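PDB 3NUR: amidohydrolase from Staphylococcus aureus, which probably hydrolyses a carbon-nitrogen bond of an amide substrate in a metal-binding TIM-barrel active site. Local coordinates for residues I240-P245 and E272-S277; I230-L235 and Y280-S285; I79-N84 and Y313-P318. All blocks are in the same frame, centred on the assembly; numbering follows the deposited sequence.

Interaction 1 (I240-P245 and E272-S277); sequences IFDRYP and EHLNHS
D242, on the short helix 240-243, faces the irregular loop 272-277, and the two backbones come nearest at D242 and N275, with CA atoms 6.6 Å apart. A backbone bond from Y244 N to I240 O makes the last turn of the helix. D242 is the centre of the contact. Its CG stands anti to the carbonyl carbon (chi1 -79°), and its carboxylate reaches across to the loop. D242 OD2 accepts the backbone N-H of N275 at 2.9 Å, a fairly straight bond (158°) made on the syn side but tilted out of the carboxylate plane. The side chain of N275 folds back over the same carboxylate: its amide stacks on the flat group with the planes 22° apart, and N275 ND2 lies 3.4 Å from D242 CG. This is stacking of two flat polar groups rather than a direct amide-carboxylate hydrogen bond. In the amidohydrolase TIM barrel the contact lies at the surface, where helix 240-243, between helix 223-237 and strand 249-251, meets the loop leading from helix 262-268 to helix 278-284. Two waters extend the grip. One donates to D242 OD1, accepts from N275 ND2 and lies 2.9 Å from H276 NE2; the other donates to both D242 OD2 and H273 O, at 2.7 Å from D242 OD2. D242 OD1 is also hydrogen-bonded to Y281 OH of helix 278-284, so each carboxylate oxygen has a protein partner as well as a water. L274 adds an aliphatic flank, its CB 3.9 Å from D242 OD2, and the imidazole of H276 brings its CD2 to 3.9 Å from D242 OD1.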
loop_
_atom_site.group_PDB
_atom_site.type_symbol
_atom_site.label_atom_id
_atom_site.label_comp_id
_atom_site.label_asym_id
_atom_site.label_seq_id
_atom_site.Cartn_x
_atom_site.Cartn_y
_atom_site.Cartn_z
ATOM N N ILE A 240 16.554 -0.329 -7.469
ATOM C CA ILE A 240 15.410 -1.001 -8.108
ATOM C C ILE A 240 14.811 -0.104 -9.224
ATOM O O ILE A 240 14.486 -0.596 -10.307
ATOM C CB ILE A 240 14.342 -1.385 -7.032
ATOM C CG1 ILE A 240 14.741 -2.711 -6.312
ATOM C CG2 ILE A 240 12.905 -1.467 -7.633
ATOM C CD1 ILE A 240 13.900 -3.049 -5.095
ATOM N N PHE A 241 14.702 1.201 -8.957
ATOM C CA PHE A 241 14.115 2.130 -9.914
ATOM C C PHE A 241 15.054 2.572 -11.047
ATOM O O PHE A 241 14.600 3.220 -11.982
ATOM C CB PHE A 241 13.423 3.297 -9.207
ATOM C CG PHE A 241 12.428 2.837 -8.169
ATOM C CD1 PHE A 241 11.122 2.518 -8.525
ATOM C CD2 PHE A 241 12.798 2.724 -6.829
ATOM C CE1 PHE A 241 10.204 2.087 -7.558
ATOM C CE2 PHE A 241 11.889 2.276 -5.870
ATOM C CZ PHE A 241 10.598 1.965 -6.238
ATOM N N ASP A 242 16.332 2.180 -10.980
ATOM C CA ASP A 242 17.288 2.385 -12.066
ATOM C C ASP A 242 17.201 1.148 -12.973
ATOM O O ASP A 242 17.182 1.302 -14.191
ATOM C CB ASP A 242 18.708 2.587 -11.527
ATOM C CG ASP A 242 18.963 3.987 -11.008
ATOM O OD1 ASP A 242 18.070 4.851 -11.157
ATOM O OD2 ASP A 242 20.036 4.210 -10.416
ATOM N N ARG A 243 17.077 -0.068 -12.371
ATOM C CA ARG A 243 16.906 -1.328 -13.096
ATOM C C ARG A 243 15.532 -1.359 -13.771
ATOM O O ARG A 243 15.426 -1.808 -14.923
ATOM C CB ARG A 243 17.032 -2.541 -12.144
ATOM C CG ARG A 243 18.465 -2.880 -11.797
ATOM C CD ARG A 243 18.640 -4.231 -11.100
ATOM N NE ARG A 243 17.991 -4.322 -9.782
ATOM C CZ ARG A 243 18.406 -3.705 -8.672
ATOM N NH1 ARG A 243 19.437 -2.871 -8.711
ATOM N NH2 ARG A 243 17.770 -3.889 -7.527
ATOM N N TYR A 244 14.477 -0.896 -13.047
ATOM C CA TYR A 244 13.072 -0.906 -13.507
ATOM C C TYR A 244 12.503 0.525 -13.473
ATOM O O TYR A 244 11.717 0.862 -12.582
ATOM C CB TYR A 244 12.246 -1.919 -12.662
ATOM C CG TYR A 244 12.947 -3.254 -12.564
ATOM C CD1 TYR A 244 13.267 -3.979 -13.713
ATOM C CD2 TYR A 244 13.397 -3.736 -11.341
ATOM C CE1 TYR A 244 14.002 -5.160 -13.640
ATOM C CE2 TYR A 244 14.101 -4.933 -11.253
ATOM C CZ TYR A 244 14.397 -5.642 -12.405
ATOM O OH TYR A 244 15.097 -6.810 -12.331
ATOM N N PRO A 245 12.952 1.394 -14.415
ATOM C CA PRO A 245 12.556 2.815 -14.366
ATOM C C PRO A 245 11.084 3.141 -14.582
ATOM O O PRO A 245 10.668 4.249 -14.251
ATOM C CB PRO A 245 13.455 3.475 -15.425
ATOM C CG PRO A 245 13.765 2.388 -16.382
ATOM C CD PRO A 245 13.921 1.162 -15.514
ATOM N N GLU A 272 25.650 8.160 -4.469
ATOM C CA GLU A 272 26.218 8.491 -5.777
ATOM C C GLU A 272 26.170 7.384 -6.820
ATOM O O GLU A 272 26.341 7.668 -8.002
ATOM C CB GLU A 272 27.614 9.137 -5.642
ATOM C CG GLU A 272 27.583 10.484 -4.931
ATOM C CD GLU A 272 26.872 11.611 -5.653
ATOM O OE1 GLU A 272 27.410 12.094 -6.676
ATOM O OE2 GLU A 272 25.789 12.028 -5.181
ATOM N N HIS A 273 25.892 6.136 -6.397
ATOM C CA HIS A 273 25.737 4.979 -7.281
ATOM C C HIS A 273 24.386 4.990 -8.039
ATOM O O HIS A 273 24.212 4.216 -8.984
ATOM C CB HIS A 273 25.867 3.680 -6.475
ATOM C CG HIS A 273 24.790 3.526 -5.440
ATOM N ND1 HIS A 273 24.808 4.259 -4.274
ATOM C CD2 HIS A 273 23.687 2.742 -5.450
ATOM C CE1 HIS A 273 23.711 3.911 -3.616
ATOM N NE2 HIS A 273 23.025 2.981 -4.268
ATOM N N LEU A 274 23.435 5.841 -7.618
ATOM C CA LEU A 274 22.131 5.934 -8.280
ATOM C C LEU A 274 22.186 6.930 -9.430
ATOM O O LEU A 274 23.005 7.852 -9.406
ATOM C CB LEU A 274 21.032 6.353 -7.294
ATOM C CG LEU A 274 20.840 5.447 -6.053
ATOM C CD1 LEU A 274 19.830 6.084 -5.074
ATOM C CD2 LEU A 274 20.391 4.031 -6.468
ATOM N N ASN A 275 21.294 6.771 -10.411
ATOM C CA ASN A 275 21.243 7.696 -11.552
ATOM C C ASN A 275 20.704 9.077 -11.191
ATOM O O ASN A 275 21.024 10.057 -11.874
ATOM C CB ASN A 275 20.385 7.095 -12.665
ATOM C CG ASN A 275 20.993 5.886 -13.338
ATOM O OD1 ASN A 275 22.196 5.631 -13.265
ATOM N ND2 ASN A 275 20.162 5.120 -14.027
ATOM N N HIS A 276 19.821 9.144 -10.163
ATOM C CA HIS A 276 19.135 10.371 -9.775
ATOM C C HIS A 276 19.315 10.678 -8.295
ATOM O O HIS A 276 19.783 9.819 -7.538
ATOM C CB HIS A 276 17.622 10.221 -10.060
ATOM C CG HIS A 276 17.314 9.732 -11.451
ATOM N ND1 HIS A 276 17.392 10.577 -12.544
ATOM C CD2 HIS A 276 16.992 8.487 -11.879
ATOM C CE1 HIS A 276 17.088 9.830 -13.601
ATOM N NE2 HIS A 276 16.867 8.557 -13.254
ATOM N N SER A 277 18.888 11.889 -7.875
ATOM C CA SER A 277 18.932 12.249 -6.455
ATOM C C SER A 277 17.910 11.364 -5.730
ATOM O O SER A 277 16.969 10.866 -6.366
ATOM C CB SER A 277 18.585 13.719 -6.255
ATOM O OG SER A 277 17.201 13.957 -6.453
HETATM O O HOH W 1 17.045 5.660 -13.701
HETATM O O HOH W 2 22.085 2.544 -10.158
#

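Interaction 2 (I230-L235 and Y280-S285)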
loop_
_atom_site.group_PDB
_atom_site.type_symbol
_atom_site.label_atom_id
_atom_site.label_comp_id
_atom_site.label_asym_id
_atom_site.label_seq_id
_atom_site.Cartn_x
_atom_site.Cartn_y
_atom_site.Cartn_z
ATOM N N ILE A 230 11.350 3.180 6.071
ATOM C CA ILE A 230 12.736 2.697 5.972
ATOM C C ILE A 230 12.824 1.636 4.864
ATOM O O ILE A 230 13.755 1.675 4.048
ATOM C CB ILE A 230 13.244 2.234 7.372
ATOM C CG1 ILE A 230 13.429 3.467 8.307
ATOM C CG2 ILE A 230 14.532 1.382 7.286
ATOM C CD1 ILE A 230 13.716 3.151 9.810
ATOM N N HIS A 231 11.839 0.735 4.797
ATOM C CA HIS A 231 11.751 -0.317 3.791
ATOM C C HIS A 231 11.683 0.319 2.391
ATOM O O HIS A 231 12.458 -0.057 1.523
ATOM C CB HIS A 231 10.495 -1.174 4.033
ATOM C CG HIS A 231 10.481 -2.478 3.282
ATOM N ND1 HIS A 231 9.517 -3.422 3.534
ATOM C CD2 HIS A 231 11.334 -2.969 2.343
ATOM C CE1 HIS A 231 9.799 -4.455 2.745
ATOM N NE2 HIS A 231 10.863 -4.214 1.988
ATOM N N ALA A 232 10.814 1.326 2.190
ATOM C CA ALA A 232 10.726 1.984 0.889
ATOM C C ALA A 232 12.075 2.635 0.509
ATOM O O ALA A 232 12.468 2.536 -0.641
ATOM C CB ALA A 232 9.598 3.013 0.876
ATOM N N ILE A 233 12.790 3.263 1.475
ATOM C CA ILE A 233 14.102 3.878 1.215
ATOM C C ILE A 233 15.112 2.809 0.794
ATOM O O ILE A 233 15.864 3.045 -0.135
ATOM C CB ILE A 233 14.583 4.750 2.406
ATOM C CG1 ILE A 233 13.625 5.958 2.590
ATOM C CG2 ILE A 233 16.025 5.250 2.158
ATOM C CD1 ILE A 233 13.650 6.523 4.059
ATOM N N HIS A 234 15.104 1.625 1.443
ATOM C CA HIS A 234 15.987 0.517 1.049
ATOM C C HIS A 234 15.795 0.201 -0.445
ATOM O O HIS A 234 16.766 -0.021 -1.165
ATOM C CB HIS A 234 15.634 -0.748 1.856
ATOM C CG HIS A 234 16.425 -0.900 3.110
ATOM N ND1 HIS A 234 17.449 -1.831 3.202
ATOM C CD2 HIS A 234 16.295 -0.268 4.300
ATOM C CE1 HIS A 234 17.920 -1.730 4.435
ATOM N NE2 HIS A 234 17.265 -0.794 5.135
ATOM N N LEU A 235 14.534 0.185 -0.899
ATOM C CA LEU A 235 14.199 -0.137 -2.289
ATOM C C LEU A 235 14.811 0.870 -3.258
ATOM O O LEU A 235 15.423 0.486 -4.244
ATOM C CB LEU A 235 12.677 -0.252 -2.479
ATOM C CG LEU A 235 11.933 -1.266 -1.564
ATOM C CD1 LEU A 235 10.446 -1.341 -1.933
ATOM C CD2 LEU A 235 12.537 -2.665 -1.649
ATOM N N TYR A 280 14.238 12.467 -6.129
ATOM C CA TYR A 280 13.718 12.233 -7.484
ATOM C C TYR A 280 12.852 10.971 -7.565
ATOM O O TYR A 280 11.781 11.000 -8.187
ATOM C CB TYR A 280 14.864 12.160 -8.509
ATOM C CG TYR A 280 14.361 12.035 -9.930
ATOM C CD1 TYR A 280 14.075 13.162 -10.688
ATOM C CD2 TYR A 280 14.195 10.787 -10.526
ATOM C CE1 TYR A 280 13.585 13.055 -11.985
ATOM C CE2 TYR A 280 13.712 10.666 -11.831
ATOM C CZ TYR A 280 13.410 11.808 -12.555
ATOM O OH TYR A 280 12.980 11.731 -13.855
ATOM N N TYR A 281 13.308 9.872 -6.949
ATOM C CA TYR A 281 12.552 8.607 -6.976
ATOM C C TYR A 281 11.198 8.709 -6.288
ATOM O O TYR A 281 10.226 8.150 -6.778
ATOM C CB TYR A 281 13.360 7.464 -6.397
ATOM C CG TYR A 281 14.645 7.232 -7.148
ATOM C CD1 TYR A 281 14.664 6.467 -8.316
ATOM C CD2 TYR A 281 15.833 7.820 -6.732
ATOM C CE1 TYR A 281 15.856 6.212 -8.988
ATOM C CE2 TYR A 281 17.030 7.581 -7.399
ATOM C CZ TYR A 281 17.033 6.790 -8.538
ATOM O OH TYR A 281 18.203 6.573 -9.212
ATOM N N PHE A 282 11.116 9.457 -5.188
ATOM C CA PHE A 282 9.815 9.642 -4.517
ATOM C C PHE A 282 8.896 10.535 -5.332
ATOM O O PHE A 282 7.669 10.386 -5.294
ATOM C CB PHE A 282 10.002 10.159 -3.081
ATOM C CG PHE A 282 10.627 9.073 -2.247
ATOM C CD1 PHE A 282 9.865 7.994 -1.794
ATOM C CD2 PHE A 282 11.991 9.089 -1.965
ATOM C CE1 PHE A 282 10.461 6.942 -1.098
ATOM C CE2 PHE A 282 12.578 8.052 -1.227
ATOM C CZ PHE A 282 11.808 6.980 -0.810
ATOM N N LYS A 283 9.478 11.462 -6.080
ATOM C CA LYS A 283 8.656 12.358 -6.881
ATOM C C LYS A 283 8.199 11.717 -8.197
ATOM O O LYS A 283 7.195 12.149 -8.761
ATOM C CB LYS A 283 9.429 13.627 -7.189
ATOM C CG LYS A 283 9.747 14.481 -5.971
ATOM C CD LYS A 283 10.667 15.609 -6.417
ATOM C CE LYS A 283 11.313 16.315 -5.260
ATOM N NZ LYS A 283 12.079 17.502 -5.721
ATOM N N ASN A 284 8.971 10.742 -8.724
ATOM C CA ASN A 284 8.689 10.171 -10.039
ATOM C C ASN A 284 8.280 8.706 -10.076
ATOM O O ASN A 284 7.690 8.269 -11.070
ATOM C CB ASN A 284 9.878 10.455 -10.969
ATOM C CG ASN A 284 10.035 11.947 -11.200
ATOM O OD1 ASN A 284 10.769 12.640 -10.489
ATOM N ND2 ASN A 284 9.245 12.500 -12.104
ATOM N N SER A 285 8.583 7.948 -9.017
ATOM C CA SER A 285 8.297 6.502 -8.974
ATOM C C SER A 285 7.402 6.081 -7.804
ATOM O O SER A 285 7.137 4.888 -7.637
ATOM C CB SER A 285 9.607 5.720 -8.939
ATOM O OG SER A 285 10.411 6.029 -10.063
#
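F282 of helix 278-284 directs its side chain at A232 and I233 of helix 223-237, and every contact between the two segments is apolar. The closer one is with isoleucine: I233 CG1 lies 4.0 Å from F282 CZ, the far end of the ring, and the two side chains cross at about a right angle. F282 CG lies beside its own backbone N (chi1 -69°), and from there the ring extends across the gap between the helices, whose nearest CA atoms, those of I233 and F282, remain 9.2 Å apart. The looser contact is with alanine. A232 CB approaches the edge of the ring near its plane, 4.5 Å from F282 CE1.

Hydrogen bonding stays within each segment: H234 N bonds to I230 O, and S285 N to Y281 O. Around the ring, I258 from a loop touches both A232 and F282, while L262 and V236 pack on F282 from helices 262-268 and 223-237. The contact thus joins two of the helices that surround the parallel strands of the TIM barrel. With neither a hydrogen bond nor a charge pair between the segments, their direct association rests on dispersion and the burial of hydrocarbon, which set few demands on direction.

Interaction 3 (I79-N84 and Y313-P318); sequences IQFMNN and YAADYP. With CA (calcium ion), chain B.
Helix segment 79-84 runs past the irregular segment 313-318, their backbones nearest at F81 and Y317, where the CA atoms are 8.7 Å apart. In this TIM-barrel amidohydrolase the contact packs helix 75-84 against the loop that carries D316, a ligand of the bound calcium. F81 and Y317 form an offset stack: their centroids are 4.8 Å apart and their planes are inclined by 29°. Y317 CD1 lies over one face of the F81 ring, displaced toward its rim and 3.5 Å from F81 CD2. Both side chains leave the backbone with CG anti to N (chi1 173° for F81, 179° for Y317), and they slide past each other in opposite directions, so that Y317 CE1 comes alongside F81 CB. Farther along the phenylalanine, A315 CB meets its outer end, 4.1 Å from F81 CZ. L325 of helix 325-328 packs on both F81 and A315. The Y317 ring also has P318 CB over its centre, 3.5 Å above the plane, where a cis peptide bond turns the proline back on the tyrosine.

Between the two residues that touch F81, D316 sends its carboxylate the other way, toward the metal. E28, H30 and H192 complete the protein ligands, and two waters are bound as well. The backbone N-H groups of A315 and Y317, which flank D316, both bond to the carboxylate of E29, tying the loop to strand 24-31. D316 coordinates calcium through one oxygen, with OD1 2.1 Å from the ion, while OD2 takes a weak hydrogen bond from one of the metal-bound waters.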
loop_
_atom_site.group_PDB
_atom_site.type_symbol
_atom_site.label_atom_id
_atom_site.label_comp_id
_atom_site.label_asym_id
_atom_site.label_seq_id
_atom_site.Cartn_x
_atom_site.Cartn_y
_atom_site.Cartn_z
ATOM N N ILE A 79 -20.656 -1.470 0.756
ATOM C CA ILE A 79 -21.374 -0.643 -0.228
ATOM C C ILE A 79 -22.005 0.580 0.401
ATOM O O ILE A 79 -22.012 1.646 -0.225
ATOM C CB ILE A 79 -22.419 -1.490 -1.019
ATOM C CG1 ILE A 79 -21.728 -2.439 -2.019
ATOM C CG2 ILE A 79 -23.484 -0.610 -1.718
ATOM C CD1 ILE A 79 -20.843 -1.781 -3.197
ATOM N N GLN A 80 -22.562 0.430 1.623
ATOM C CA GLN A 80 -23.171 1.547 2.359
ATOM C C GLN A 80 -22.108 2.633 2.560
ATOM O O GLN A 80 -22.369 3.807 2.257
ATOM C CB GLN A 80 -23.697 1.081 3.730
ATOM C CG GLN A 80 -24.387 2.207 4.502
ATOM C CD GLN A 80 -24.931 1.743 5.822
ATOM O OE1 GLN A 80 -24.415 2.104 6.882
ATOM N NE2 GLN A 80 -25.997 0.940 5.789
ATOM N N PHE A 81 -20.895 2.225 3.018
ATOM C CA PHE A 81 -19.813 3.170 3.252
ATOM C C PHE A 81 -19.416 3.869 1.957
ATOM O O PHE A 81 -19.338 5.090 1.929
ATOM C CB PHE A 81 -18.590 2.491 3.915
ATOM C CG PHE A 81 -17.380 3.410 4.010
ATOM C CD1 PHE A 81 -17.250 4.310 5.065
ATOM C CD2 PHE A 81 -16.394 3.394 3.026
ATOM C CE1 PHE A 81 -16.150 5.179 5.133
ATOM C CE2 PHE A 81 -15.297 4.260 3.096
ATOM C CZ PHE A 81 -15.183 5.145 4.152
HETATM N N MSE A 82 -19.172 3.102 0.880
HETATM C CA MSE A 82 -18.753 3.664 -0.398
HETATM C C MSE A 82 -19.777 4.643 -0.965
HETATM O O MSE A 82 -19.398 5.757 -1.349
HETATM C CB MSE A 82 -18.479 2.556 -1.401
HETATM C CG MSE A 82 -17.277 1.698 -1.008
HETATM SE SE MSE A 82 -17.274 0.056 -2.021
HETATM C CE MSE A 82 -16.981 0.762 -3.808
ATOM N N ASN A 83 -21.082 4.247 -0.969
ATOM C CA ASN A 83 -22.143 5.107 -1.491
ATOM C C ASN A 83 -22.298 6.393 -0.716
ATOM O O ASN A 83 -22.410 7.450 -1.327
ATOM C CB ASN A 83 -23.474 4.363 -1.573
ATOM C CG ASN A 83 -23.514 3.324 -2.679
ATOM O OD1 ASN A 83 -22.539 3.080 -3.405
ATOM N ND2 ASN A 83 -24.631 2.641 -2.800
ATOM N N ASN A 84 -22.243 6.322 0.615
ATOM C CA ASN A 84 -22.364 7.505 1.470
ATOM C C ASN A 84 -21.167 8.442 1.366
ATOM O O ASN A 84 -21.298 9.637 1.647
ATOM C CB ASN A 84 -22.557 7.090 2.926
ATOM C CG ASN A 84 -23.873 6.392 3.206
ATOM O OD1 ASN A 84 -24.769 6.296 2.357
ATOM N ND2 ASN A 84 -24.000 5.850 4.397
ATOM N N TYR A 313 -6.152 8.726 -3.443
ATOM C CA TYR A 313 -7.062 8.744 -2.303
ATOM C C TYR A 313 -7.200 7.350 -1.691
ATOM O O TYR A 313 -6.969 6.355 -2.374
ATOM C CB TYR A 313 -8.415 9.347 -2.725
ATOM C CG TYR A 313 -9.140 10.127 -1.648
ATOM C CD1 TYR A 313 -8.440 10.863 -0.696
ATOM C CD2 TYR A 313 -10.535 10.169 -1.612
ATOM C CE1 TYR A 313 -9.106 11.625 0.268
ATOM C CE2 TYR A 313 -11.213 10.927 -0.654
ATOM C CZ TYR A 313 -10.494 11.645 0.289
ATOM O OH TYR A 313 -11.163 12.375 1.245
ATOM N N ALA A 314 -7.482 7.281 -0.393
ATOM C CA ALA A 314 -7.587 6.002 0.342
ATOM C C ALA A 314 -8.224 6.253 1.693
ATOM O O ALA A 314 -7.974 7.299 2.296
ATOM C CB ALA A 314 -6.204 5.383 0.536
ATOM N N ALA A 315 -9.011 5.283 2.187
ATOM C CA ALA A 315 -9.723 5.399 3.461
ATOM C C ALA A 315 -9.235 4.450 4.553
ATOM O O ALA A 315 -9.581 4.660 5.711
ATOM C CB ALA A 315 -11.213 5.120 3.232
ATOM N N ASP A 316 -8.529 3.365 4.183
ATOM C CA ASP A 316 -8.134 2.283 5.121
ATOM C C ASP A 316 -9.404 1.551 5.619
ATOM O O ASP A 316 -9.446 1.002 6.732
ATOM C CB ASP A 316 -7.238 2.782 6.285
ATOM C CG ASP A 316 -6.355 1.696 6.862
ATOM O OD1 ASP A 316 -6.151 0.659 6.168
ATOM O OD2 ASP A 316 -5.930 1.830 8.052
ATOM N N TYR A 317 -10.452 1.529 4.766
ATOM C CA TYR A 317 -11.682 0.840 5.127
ATOM C C TYR A 317 -11.399 -0.665 5.317
ATOM O O TYR A 317 -10.664 -1.230 4.509
ATOM C CB TYR A 317 -12.758 1.047 4.035
ATOM C CG TYR A 317 -14.044 0.329 4.352
ATOM C CD1 TYR A 317 -15.033 0.939 5.120
ATOM C CD2 TYR A 317 -14.232 -1.007 3.981
ATOM C CE1 TYR A 317 -16.184 0.250 5.495
ATOM C CE2 TYR A 317 -15.390 -1.698 4.338
ATOM C CZ TYR A 317 -16.368 -1.060 5.083
ATOM O OH TYR A 317 -17.527 -1.718 5.432
ATOM N N PRO A 318 -11.958 -1.345 6.345
ATOM C CA PRO A 318 -12.885 -0.857 7.389
ATOM C C PRO A 318 -12.190 -0.536 8.721
ATOM O O PRO A 318 -12.876 -0.272 9.708
ATOM C CB PRO A 318 -13.818 -2.052 7.555
ATOM C CG PRO A 318 -12.861 -3.227 7.463
ATOM C CD PRO A 318 -11.797 -2.815 6.446
HETATM CA CA CA B . -4.315 -0.369 5.853
HETATM O O HOH W 3 -3.510 0.857 7.468
HETATM O O HOH W 4 -4.442 -1.898 7.508
#

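Interactions 1 and 2 are neighbours, their centres about 10 Å apart, and Y281 joins them: its OH lies 2.6 Å from D242 OD1, a probable hydrogen bond, and probably also bonds to H276 N. The polar surface contact of interaction 1 thus continues into the apolar packing of interaction 2 through helix 278-284, while helices 223-237 and 240-243 follow one another in the chain. Interaction 3 lies on the opposite side of the chain's centre, about 36 Å from interaction 1 and about 28 Å from interaction 2, centre to centre. It alone includes a calcium ligand, D316; the nearest atoms of interactions 1 and 2, in the barrel's helical surround, are about 18 Å and 14 Å from interaction 3.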